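PDB 4XLZ: uncharacterized protein from Pyrococcus furiosus, which probably removes an acetyl group from N,N'-diacetylchitobiose as a metal-dependent deacetylase of carbohydrate esterase family 14. Local coordinates for residues A[43-55]-A[199-212]. Sequence-based numbering, arbitrary orientation.
Sequences DCAIGMGGTIKKL and VDITDLMELKLKAI. With CD (cadmium ion), chain G.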
ATOM      1  N   ASP A  43     -17.432   6.671  21.282  1.00 12.94           N
ATOM      2  CA  ASP A  43     -17.025   8.062  21.152  1.00 13.21           C
ATOM      3  C   ASP A  43     -18.135   9.102  20.921  1.00 13.39           C
ATOM      4  O   ASP A  43     -18.001  10.260  21.316  1.00 14.85           O
ATOM      5  CB  ASP A  43     -16.017   8.238  19.892  1.00 13.35           C
ATOM      6  CG  ASP A  43     -14.663   7.728  20.185  1.00 14.87           C
ATOM      7  OD1 ASP A  43     -14.052   8.217  21.245  1.00 14.11           O
ATOM      8  OD2 ASP A  43     -14.127   6.804  19.535  1.00 13.73           O
ATOM      9  N   CYS A  44     -19.238   8.725  20.282  1.00 13.69           N
ATOM     10  CA  CYS A  44     -20.388   9.663  20.176  1.00 14.32           C
ATOM     11  C   CYS A  44     -20.917   9.984  21.615  1.00 14.79           C
ATOM     12  O   CYS A  44     -21.176  11.167  21.845  1.00 15.97           O
ATOM     13  CB  CYS A  44     -21.519   9.012  19.346  1.00 16.60           C
ATOM     14  SG  CYS A  44     -21.087   9.046  17.584  1.00 21.64           S
ATOM     15  N   ALA A  45     -21.039   8.918  22.420  1.00 15.85           N
ATOM     16  CA  ALA A  45     -21.567   9.205  23.777  1.00 14.85           C
ATOM     17  C   ALA A  45     -20.589  10.082  24.528  1.00 16.27           C
ATOM     18  O   ALA A  45     -21.029  11.032  25.225  1.00 16.78           O
ATOM     19  CB  ALA A  45     -21.733   7.908  24.565  1.00 16.63           C
ATOM     20  N   ILE A  46     -19.288   9.789  24.430  1.00 14.23           N
ATOM     21  CA  ILE A  46     -18.292  10.640  25.193  1.00 15.54           C
ATOM     22  C   ILE A  46     -18.210  12.010  24.659  1.00 17.80           C
ATOM     23  O   ILE A  46     -18.227  13.020  25.416  1.00 19.63           O
ATOM     24  CB  ILE A  46     -16.946   9.934  25.271  1.00 15.73           C
ATOM     25  CG1 ILE A  46     -16.996   8.584  25.974  1.00 15.85           C
ATOM     26  CG2 ILE A  46     -15.809  10.904  25.809  1.00 15.54           C
ATOM     27  CD1 ILE A  46     -15.754   7.701  25.749  1.00 18.18           C
ATOM     28  N   GLY A  47     -18.068  12.139  23.320  1.00 17.17           N
ATOM     29  CA  GLY A  47     -17.866  13.488  22.783  1.00 17.51           C
ATOM     30  C   GLY A  47     -19.097  14.371  22.799  1.00 17.52           C
ATOM     31  O   GLY A  47     -18.998  15.604  22.914  1.00 20.85           O
HETATM   32  N   MSE A  48     -20.305  13.768  22.631  1.00 17.40           N
HETATM   33  CA  MSE A  48     -21.470  14.600  22.377  1.00 16.66           C
HETATM   34  C   MSE A  48     -22.776  13.967  22.803  1.00 15.62           C
HETATM   35  O   MSE A  48     -23.788  14.266  22.258  1.00 18.60           O
HETATM   36  CB  MSE A  48     -21.577  15.111  20.879  1.00 17.85           C
HETATM   37  CG  MSE A  48     -21.582  13.952  19.849  1.00 16.67           C
HETATM   38 SE   MSE A  48     -21.899  14.611  18.076  1.00 17.75          SE
HETATM   39  CE  MSE A  48     -23.638  15.439  18.330  1.00 17.00           C
ATOM     40  N   GLY A  49     -22.683  13.056  23.767  1.00 17.37           N
ATOM     41  CA  GLY A  49     -23.893  12.325  24.203  1.00 16.53           C
ATOM     42  C   GLY A  49     -25.052  13.260  24.689  1.00 17.14           C
ATOM     43  O   GLY A  49     -26.227  12.995  24.357  1.00 18.04           O
ATOM     44  N   GLY A  50     -24.729  14.318  25.424  1.00 18.90           N
ATOM     45  CA  GLY A  50     -25.817  15.275  25.775  1.00 18.81           C
ATOM     46  C   GLY A  50     -26.538  15.923  24.652  1.00 19.16           C
ATOM     47  O   GLY A  50     -27.782  16.005  24.571  1.00 19.82           O
ATOM     48  N   THR A  51     -25.763  16.362  23.600  1.00 18.86           N
ATOM     49  CA  THR A  51     -26.343  16.899  22.459  1.00 17.59           C
ATOM     50  C   THR A  51     -27.143  15.898  21.601  1.00 15.28           C
ATOM     51  O   THR A  51     -28.134  16.277  21.065  1.00 17.64           O
ATOM     52  CB  THR A  51     -25.214  17.589  21.587  1.00 18.91           C
ATOM     53  OG1 THR A  51     -24.541  18.578  22.377  1.00 21.17           O
ATOM     54  CG2 THR A  51     -25.722  18.204  20.308  1.00 19.98           C
ATOM     55  N   ILE A  52     -26.646  14.669  21.531  1.00 16.08           N
ATOM     56  CA  ILE A  52     -27.397  13.646  20.815  1.00 16.59           C
ATOM     57  C   ILE A  52     -28.800  13.459  21.526  1.00 17.69           C
ATOM     58  O   ILE A  52     -29.778  13.358  20.803  1.00 18.30           O
ATOM     59  CB  ILE A  52     -26.620  12.297  20.867  1.00 16.02           C
ATOM     60  CG1 ILE A  52     -25.422  12.414  19.868  1.00 17.05           C
ATOM     61  CG2 ILE A  52     -27.485  11.181  20.438  1.00 16.27           C
ATOM     62  CD1 ILE A  52     -24.388  11.320  20.127  1.00 17.65           C
ATOM     63  N   LYS A  53     -28.779  13.447  22.856  1.00 18.48           N
ATOM     64  CA  LYS A  53     -30.137  13.325  23.531  1.00 19.68           C
ATOM     65  C   LYS A  53     -30.978  14.565  23.296  1.00 19.38           C
ATOM     66  O   LYS A  53     -32.160  14.402  22.979  1.00 19.12           O
ATOM     67  CB  LYS A  53     -29.862  13.102  24.992  1.00 18.82           C
ATOM     68  CG  LYS A  53     -31.300  13.014  25.849  1.00 20.62           C
ATOM     69  CD  LYS A  53     -32.011  11.721  25.492  1.00 29.30           C
ATOM     70  CE  LYS A  53     -33.448  11.404  26.246  1.00 35.07           C
ATOM     71  NZ  LYS A  53     -33.629   9.919  25.654  1.00 35.71           N
ATOM     72  N   LYS A  54     -30.431  15.796  23.272  1.00 20.43           N
ATOM     73  CA  LYS A  54     -31.216  16.988  22.947  1.00 20.44           C
ATOM     74  C   LYS A  54     -31.772  16.899  21.607  1.00 22.80           C
ATOM     75  O   LYS A  54     -32.937  17.225  21.274  1.00 24.63           O
ATOM     76  CB  LYS A  54     -30.401  18.255  23.075  1.00 22.67           C
ATOM     77  CG  LYS A  54     -30.143  18.648  24.540  1.00 26.29           C
ATOM     78  CD  LYS A  54     -29.500  20.114  24.534  1.00 29.02           C
ATOM     79  CE  LYS A  54     -29.758  21.093  25.789  1.00 41.85           C
ATOM     80  NZ  LYS A  54     -30.068  20.356  27.061  1.00 44.03           N
ATOM     81  N   LEU A  55     -30.903  16.475  20.668  1.00 19.65           N
ATOM     82  CA  LEU A  55     -31.400  16.396  19.301  1.00 19.79           C
ATOM     83  C   LEU A  55     -32.499  15.341  19.171  1.00 20.03           C
ATOM     84  O   LEU A  55     -33.569  15.625  18.546  1.00 22.72           O
ATOM     85  CB  LEU A  55     -30.171  15.970  18.348  1.00 20.59           C
ATOM     86  CG  LEU A  55     -29.194  17.117  18.011  1.00 21.65           C
ATOM     87  CD1 LEU A  55     -27.885  16.454  17.439  1.00 20.66           C
ATOM     88  CD2 LEU A  55     -29.627  18.239  17.115  1.00 25.00           C
ATOM     89  N   VAL A 199     -23.140  23.701  23.569  1.00 16.65           N
ATOM     90  CA  VAL A 199     -24.496  23.292  23.935  1.00 16.26           C
ATOM     91  C   VAL A 199     -24.454  23.078  25.470  1.00 16.76           C
ATOM     92  O   VAL A 199     -23.564  22.369  26.001  1.00 17.41           O
ATOM     93  CB  VAL A 199     -24.826  21.995  23.277  1.00 17.51           C
ATOM     94  CG1 VAL A 199     -26.205  21.405  23.772  1.00 18.53           C
ATOM     95  CG2 VAL A 199     -24.891  22.205  21.712  1.00 18.57           C
ATOM     96  N   ASP A 200     -25.446  23.731  26.172  1.00 17.05           N
ATOM     97  CA  ASP A 200     -25.499  23.480  27.641  1.00 18.44           C
ATOM     98  C   ASP A 200     -26.104  22.121  27.914  1.00 17.66           C
ATOM     99  O   ASP A 200     -27.230  21.865  27.440  1.00 20.67           O
ATOM    100  CB  ASP A 200     -26.403  24.616  28.215  1.00 19.92           C
ATOM    101  CG  ASP A 200     -26.561  24.472  29.736  1.00 20.71           C
ATOM    102  OD1 ASP A 200     -25.990  23.614  30.364  1.00 20.80           O
ATOM    103  OD2 ASP A 200     -27.348  25.348  30.256  1.00 25.79           O
ATOM    104  N   ILE A 201     -25.363  21.231  28.556  1.00 17.19           N
ATOM    105  CA  ILE A 201     -25.844  19.929  28.884  1.00 17.18           C
ATOM    106  C   ILE A 201     -25.966  19.679  30.408  1.00 18.41           C
ATOM    107  O   ILE A 201     -26.029  18.504  30.828  1.00 20.53           O
ATOM    108  CB  ILE A 201     -24.997  18.737  28.280  1.00 19.53           C
ATOM    109  CG1 ILE A 201     -23.594  18.840  28.744  1.00 18.60           C
ATOM    110  CG2 ILE A 201     -25.056  18.864  26.687  1.00 18.90           C
ATOM    111  CD1 ILE A 201     -22.919  17.469  28.758  1.00 17.34           C
ATOM    112  N   THR A 202     -26.007  20.802  31.136  1.00 19.95           N
ATOM    113  CA  THR A 202     -25.990  20.713  32.631  1.00 19.45           C
ATOM    114  C   THR A 202     -27.066  19.731  33.118  1.00 21.93           C
ATOM    115  O   THR A 202     -26.811  18.820  33.946  1.00 24.07           O
ATOM    116  CB  THR A 202     -26.183  22.099  33.179  1.00 21.02           C
ATOM    117  OG1 THR A 202     -25.065  22.895  32.858  1.00 21.33           O
ATOM    118  CG2 THR A 202     -26.203  21.949  34.751  1.00 21.04           C
ATOM    119  N   ASP A 203     -28.262  19.835  32.589  1.00 22.01           N
ATOM    120  CA  ASP A 203     -29.309  18.926  33.162  1.00 25.05           C
ATOM    121  C   ASP A 203     -29.333  17.511  32.591  1.00 25.11           C
ATOM    122  O   ASP A 203     -30.070  16.635  33.060  1.00 28.13           O
ATOM    123  CB  ASP A 203     -30.687  19.559  32.902  1.00 28.16           C
ATOM    124  CG  ASP A 203     -30.899  20.835  33.773  1.00 37.84           C
ATOM    125  OD1 ASP A 203     -30.209  20.989  34.858  1.00 36.33           O
ATOM    126  OD2 ASP A 203     -31.717  21.651  33.297  1.00 45.54           O
ATOM    127  N   LEU A 204     -28.493  17.269  31.554  1.00 23.08           N
ATOM    128  CA  LEU A 204     -28.346  15.924  30.996  1.00 22.73           C
ATOM    129  C   LEU A 204     -27.052  15.269  31.320  1.00 22.86           C
ATOM    130  O   LEU A 204     -26.772  14.179  30.820  1.00 21.48           O
ATOM    131  CB  LEU A 204     -28.410  16.078  29.442  1.00 23.58           C
ATOM    132  CG  LEU A 204     -29.804  16.450  28.964  1.00 26.91           C
ATOM    133  CD1 LEU A 204     -29.775  16.737  27.449  1.00 29.64           C
ATOM    134  CD2 LEU A 204     -30.787  15.295  29.270  1.00 32.83           C
HETATM  135  N   MSE A 205     -26.263  15.813  32.257  1.00 21.27           N
HETATM  136  CA  MSE A 205     -24.995  15.242  32.545  1.00 21.84           C
HETATM  137  C   MSE A 205     -25.129  13.836  33.087  1.00 19.58           C
HETATM  138  O   MSE A 205     -24.339  12.908  32.760  1.00 19.54           O
HETATM  139  CB  MSE A 205     -24.220  16.175  33.523  1.00 23.26           C
HETATM  140  CG  MSE A 205     -22.853  15.655  33.850  1.00 21.34           C
HETATM  141 SE   MSE A 205     -21.674  15.590  32.271  1.00 27.65          SE
HETATM  142  CE  MSE A 205     -19.967  15.676  33.289  1.00 29.43           C
ATOM    143  N   GLU A 206     -26.034  13.579  34.066  1.00 19.84           N
ATOM    144  CA  GLU A 206     -26.046  12.262  34.584  1.00 20.25           C
ATOM    145  C   GLU A 206     -26.501  11.199  33.540  1.00 17.61           C
ATOM    146  O   GLU A 206     -26.000  10.113  33.601  1.00 20.49           O
ATOM    147  CB  GLU A 206     -27.083  12.248  35.810  1.00 22.61           C
ATOM    148  CG  GLU A 206     -26.489  13.093  37.047  1.00 27.48           C
ATOM    149  CD  GLU A 206     -25.078  12.618  37.571  1.00 35.09           C
ATOM    150  OE1 GLU A 206     -24.240  13.487  37.576  1.00 30.90           O
ATOM    151  OE2 GLU A 206     -24.813  11.407  37.899  1.00 35.65           O
ATOM    152  N   LEU A 207     -27.420  11.579  32.667  1.00 19.70           N
ATOM    153  CA  LEU A 207     -27.831  10.675  31.542  1.00 18.80           C
ATOM    154  C   LEU A 207     -26.565  10.425  30.630  1.00 17.66           C
ATOM    155  O   LEU A 207     -26.354   9.240  30.271  1.00 18.02           O
ATOM    156  CB  LEU A 207     -28.960  11.290  30.774  1.00 20.15           C
ATOM    157  CG  LEU A 207     -29.383  10.380  29.566  1.00 25.19           C
ATOM    158  CD1 LEU A 207     -29.733   8.928  30.048  1.00 24.85           C
ATOM    159  CD2 LEU A 207     -30.490  11.035  28.709  1.00 30.77           C
ATOM    160  N   LYS A 208     -25.865  11.493  30.292  1.00 19.04           N
ATOM    161  CA  LYS A 208     -24.626  11.305  29.458  1.00 18.33           C
ATOM    162  C   LYS A 208     -23.724  10.332  30.148  1.00 18.62           C
ATOM    163  O   LYS A 208     -23.180   9.369  29.546  1.00 17.49           O
ATOM    164  CB  LYS A 208     -23.918  12.658  29.316  1.00 18.42           C
ATOM    165  CG  LYS A 208     -22.547  12.442  28.584  1.00 18.66           C
ATOM    166  CD  LYS A 208     -22.003  13.801  28.268  1.00 21.07           C
ATOM    167  CE  LYS A 208     -20.626  13.474  27.550  1.00 24.67           C
ATOM    168  NZ  LYS A 208     -20.166  14.601  26.756  1.00 30.86           N
ATOM    169  N   LEU A 209     -23.412  10.496  31.457  1.00 18.14           N
ATOM    170  CA  LEU A 209     -22.510   9.588  32.054  1.00 16.80           C
ATOM    171  C   LEU A 209     -23.032   8.140  32.146  1.00 16.59           C
ATOM    172  O   LEU A 209     -22.268   7.184  32.042  1.00 17.57           O
ATOM    173  CB  LEU A 209     -22.147  10.043  33.545  1.00 17.28           C
ATOM    174  CG  LEU A 209     -21.507  11.413  33.519  1.00 17.00           C
ATOM    175  CD1 LEU A 209     -21.267  11.798  35.045  1.00 21.52           C
ATOM    176  CD2 LEU A 209     -20.041  11.307  33.016  1.00 20.85           C
ATOM    177  N   LYS A 210     -24.374   7.996  32.282  1.00 18.01           N
ATOM    178  CA  LYS A 210     -24.931   6.652  32.246  1.00 19.20           C
ATOM    179  C   LYS A 210     -24.718   5.977  30.837  1.00 18.97           C
ATOM    180  O   LYS A 210     -24.437   4.738  30.791  1.00 18.19           O
ATOM    181  CB  LYS A 210     -26.436   6.740  32.624  1.00 19.73           C
ATOM    182  CG  LYS A 210     -27.097   5.374  32.632  1.00 23.94           C
ATOM    183  CD  LYS A 210     -28.677   5.510  32.918  1.00 27.43           C
ATOM    184  CE  LYS A 210     -29.181   4.071  33.112  1.00 35.35           C
ATOM    185  NZ  LYS A 210     -30.693   4.193  33.121  1.00 40.27           N
ATOM    186  N   ALA A 211     -24.962   6.810  29.820  1.00 17.48           N
ATOM    187  CA  ALA A 211     -24.756   6.278  28.446  1.00 17.87           C
ATOM    188  C   ALA A 211     -23.316   5.923  28.198  1.00 18.56           C
ATOM    189  O   ALA A 211     -22.998   4.969  27.413  1.00 17.98           O
ATOM    190  CB  ALA A 211     -25.322   7.303  27.412  1.00 17.93           C
ATOM    191  N   ILE A 212     -22.388   6.669  28.789  1.00 16.56           N
ATOM    192  CA  ILE A 212     -20.955   6.250  28.691  1.00 15.71           C
ATOM    193  C   ILE A 212     -20.626   4.952  29.416  1.00 16.50           C
ATOM    194  O   ILE A 212     -20.006   4.025  28.933  1.00 16.20           O
ATOM    195  CB  ILE A 212     -20.035   7.437  29.135  1.00 14.72           C
ATOM    196  CG1 ILE A 212     -20.318   8.602  28.168  1.00 15.88           C
ATOM    197  CG2 ILE A 212     -18.598   6.990  29.211  1.00 16.51           C
ATOM    198  CD1 ILE A 212     -19.667   9.968  28.750  1.00 16.60           C
TER
HETATM  199 CD    CD G 301     -12.117   6.516  20.654  1.00 14.67          CD
HETATM  200  O   HOH W   1     -29.412  20.304  29.777  1.00 28.55           O
HETATM  201  O   HOH W   2     -10.010   5.847  21.992  1.00 23.54           O
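Val199 sets its CB 3.5 Å from Thr51 OG1, opening a contact that illustrates how polar groups left by a helix kink find side-chain partners: helix 43-55, which follows the first strand of the parallel, Rossmann-like sheet, packs on helix 205-212, their N-to-C directions 129° apart. The Thr51 hydroxyl is hydrogen-bonded to Glu248 OE1, on the strand paired with 197-200. At Asp200, the backbone O lies 3.2 Å from Lys54 NZ, which also donates to a water, while OD1 closes an Asx turn onto Thr202 N. Ile201 then lays CG2 against the bare CA of Gly50. Leu204, at the N-cap position, pushes CD1 tightly against Lys54 CG (3.5 Å), and the Leu207 side chain crosses that of Lys53 at about a right angle, CD2 against CG and CD.

Lys208 is the central knob, seated among Ala45, Gly47, Gly49 and Gly50. CG anti to the backbone N (chi1 174°) and an extended chain carry its ammonium into the kink. There NZ donates to Ile46 O at 2.8 Å, from 42° above the carbonyl plane, and Glu248 OE2 forms a salt bridge with it and accepts from Gly50 N. Near the helix start, where Asp43 chelates cadmium with His40 and His151, Ile212 rests CG1 on Ala45 CB and sets CG2 3.9 Å from Ile46 CG1.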